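Local coordinates for protein sulfite reductase [ferredoxin] (Mycobacterium tuberculosis, PDB 1ZJ8) that reduces sulfite to sulfide for the biosynthesis of sulfur-containing amino acids and cofactors, using siroheme, a [4Fe-4S] cluster and electrons from ferredoxin, at residues W271-L274 with G275-P278. Sequence-based numbering, arbitrary orientation.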
ATOM      1  N   TRP A 271     -15.454  19.594  -6.196  1.00 36.04           N
ATOM      2  CA  TRP A 271     -15.993  18.554  -7.094  1.00 35.71           C
ATOM      3  C   TRP A 271     -15.296  18.691  -8.449  1.00 35.05           C
ATOM      4  O   TRP A 271     -15.165  19.786  -8.974  1.00 35.29           O
ATOM      5  CB  TRP A 271     -17.518  18.708  -7.247  1.00 35.64           C
ATOM      6  CG  TRP A 271     -18.228  17.663  -8.111  1.00 35.86           C
ATOM      7  CD1 TRP A 271     -18.709  16.435  -7.700  1.00 35.83           C
ATOM      8  CD2 TRP A 271     -18.560  17.771  -9.509  1.00 35.46           C
ATOM      9  NE1 TRP A 271     -19.310  15.781  -8.758  1.00 35.75           N
ATOM     10  CE2 TRP A 271     -19.238  16.573  -9.876  1.00 35.50           C
ATOM     11  CE3 TRP A 271     -18.352  18.760 -10.486  1.00 35.22           C
ATOM     12  CZ2 TRP A 271     -19.708  16.338 -11.181  1.00 34.88           C
ATOM     13  CZ3 TRP A 271     -18.830  18.527 -11.789  1.00 35.36           C
ATOM     14  CH2 TRP A 271     -19.489  17.321 -12.121  1.00 35.29           C
ATOM     15  N   VAL A 272     -14.850  17.575  -9.001  1.00 34.65           N
ATOM     16  CA  VAL A 272     -14.089  17.559 -10.242  1.00 34.67           C
ATOM     17  C   VAL A 272     -14.694  16.544 -11.224  1.00 34.69           C
ATOM     18  O   VAL A 272     -14.730  15.341 -10.936  1.00 35.03           O
ATOM     19  CB  VAL A 272     -12.633  17.157  -9.956  1.00 34.70           C
ATOM     20  CG1 VAL A 272     -11.797  17.174 -11.236  1.00 35.05           C
ATOM     21  CG2 VAL A 272     -12.022  18.077  -8.888  1.00 34.31           C
ATOM     22  N   PRO A 273     -15.148  17.005 -12.401  1.00 34.60           N
ATOM     23  CA  PRO A 273     -15.764  16.037 -13.325  1.00 34.29           C
ATOM     24  C   PRO A 273     -14.681  15.098 -13.873  1.00 34.15           C
ATOM     25  O   PRO A 273     -13.498  15.467 -13.932  1.00 34.78           O
ATOM     26  CB  PRO A 273     -16.351  16.931 -14.423  1.00 34.29           C
ATOM     27  CG  PRO A 273     -15.447  18.161 -14.420  1.00 34.51           C
ATOM     28  CD  PRO A 273     -15.058  18.363 -12.982  1.00 34.70           C
ATOM     29  N   LEU A 274     -15.055  13.890 -14.256  1.00 33.72           N
ATOM     30  CA  LEU A 274     -14.044  12.897 -14.637  1.00 33.71           C
ATOM     31  C   LEU A 274     -12.999  13.400 -15.668  1.00 33.41           C
ATOM     32  O   LEU A 274     -11.815  13.057 -15.571  1.00 33.50           O
ATOM     33  CB  LEU A 274     -14.729  11.612 -15.125  1.00 33.24           C
ATOM     34  CG  LEU A 274     -13.799  10.440 -15.438  1.00 33.62           C
ATOM     35  CD1 LEU A 274     -12.886  10.071 -14.257  1.00 33.11           C
ATOM     36  CD2 LEU A 274     -14.629   9.238 -15.856  1.00 34.23           C
ATOM     37  N   GLY A 275     -13.442  14.198 -16.643  1.00 33.21           N
ATOM     38  CA  GLY A 275     -12.557  14.733 -17.682  1.00 33.30           C
ATOM     39  C   GLY A 275     -11.418  15.630 -17.196  1.00 33.17           C
ATOM     40  O   GLY A 275     -10.364  15.683 -17.804  1.00 32.91           O
ATOM     41  N   GLU A 276     -11.634  16.325 -16.084  1.00 33.60           N
ATOM     42  CA  GLU A 276     -10.679  17.293 -15.551  1.00 33.69           C
ATOM     43  C   GLU A 276      -9.736  16.678 -14.492  1.00 33.59           C
ATOM     44  O   GLU A 276      -8.846  17.375 -13.980  1.00 33.43           O
ATOM     45  CB  GLU A 276     -11.445  18.496 -14.944  1.00 34.11           C
ATOM     46  CG  GLU A 276     -11.923  19.606 -15.940  1.00 34.16           C
ATOM     47  CD  GLU A 276     -13.055  20.539 -15.386  1.00 34.44           C
ATOM     48  OE1 GLU A 276     -13.222  20.715 -14.147  1.00 34.28           O
ATOM     49  OE2 GLU A 276     -13.800  21.101 -16.223  1.00 36.11           O
ATOM     50  N   VAL A 277      -9.896  15.383 -14.194  1.00 33.39           N
ATOM     51  CA  VAL A 277      -9.158  14.733 -13.103  1.00 33.53           C
ATOM     52  C   VAL A 277      -7.652  14.687 -13.354  1.00 33.62           C
ATOM     53  O   VAL A 277      -6.881  15.111 -12.488  1.00 33.76           O
ATOM     54  CB  VAL A 277      -9.745  13.315 -12.724  1.00 33.34           C
ATOM     55  CG1 VAL A 277      -8.875  12.589 -11.684  1.00 32.98           C
ATOM     56  CG2 VAL A 277     -11.167  13.447 -12.189  1.00 33.33           C
ATOM     57  N   PRO A 278      -7.216  14.168 -14.515  1.00 33.97           N
ATOM     58  CA  PRO A 278      -5.777  14.182 -14.843  1.00 34.56           C
ATOM     59  C   PRO A 278      -5.117  15.573 -14.716  1.00 35.11           C
ATOM     60  O   PRO A 278      -3.969  15.701 -14.242  1.00 35.18           O
ATOM     61  CB  PRO A 278      -5.756  13.695 -16.303  1.00 34.55           C
ATOM     62  CG  PRO A 278      -6.967  12.853 -16.452  1.00 34.03           C
ATOM     63  CD  PRO A 278      -8.010  13.491 -15.558  1.00 33.98           C
TER
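V272 and V277 meet on the buried side of a tight strand-to-helix connection, where strand 266-272 of a mixed sheet leads through a 3-10 turn into helix 277-291. Their touching branches are V272 CG1 and V277 CG2, 3.9 Å apart, and the short, beta-branched side chains suit the inside of the turn, where both residues are buried and each offers a methyl close to the backbone. V277 CG2 stands anti to its own carbonyl carbon (chi1 174° for CG1), which sets that methyl against the carbonyl oxygens of P273 and L274. L274 adds a looser contact through CD1, 4.3 Å from V277 CG2; A198 of helix 196-206 and L250 of strand 249-254 touch both L274 and V277, tying the turn to helix and sheet.

The backbone closes the turn. E276 N donates to P273 O over 3.0 Å, arriving 42° above the carbonyl plane, and a weaker, longer bond from V277 N to L274 O follows. P273 suits a place near the end of the strand: it has no N-H that would need a partner, and its ring restrains phi, here -70°.

The solvent side is more open. G275 is exposed and brings no side chain, while the partly exposed E276 reaches back across the P273 ring, its chain extended beyond CG; OE1 also has a long, weak ion pair with R325. This polar group and the partly exposed proline ring contrast with the apolar valines of the inner side, and they meet where E276 OE1 lies 3.2 Å from P273 CD.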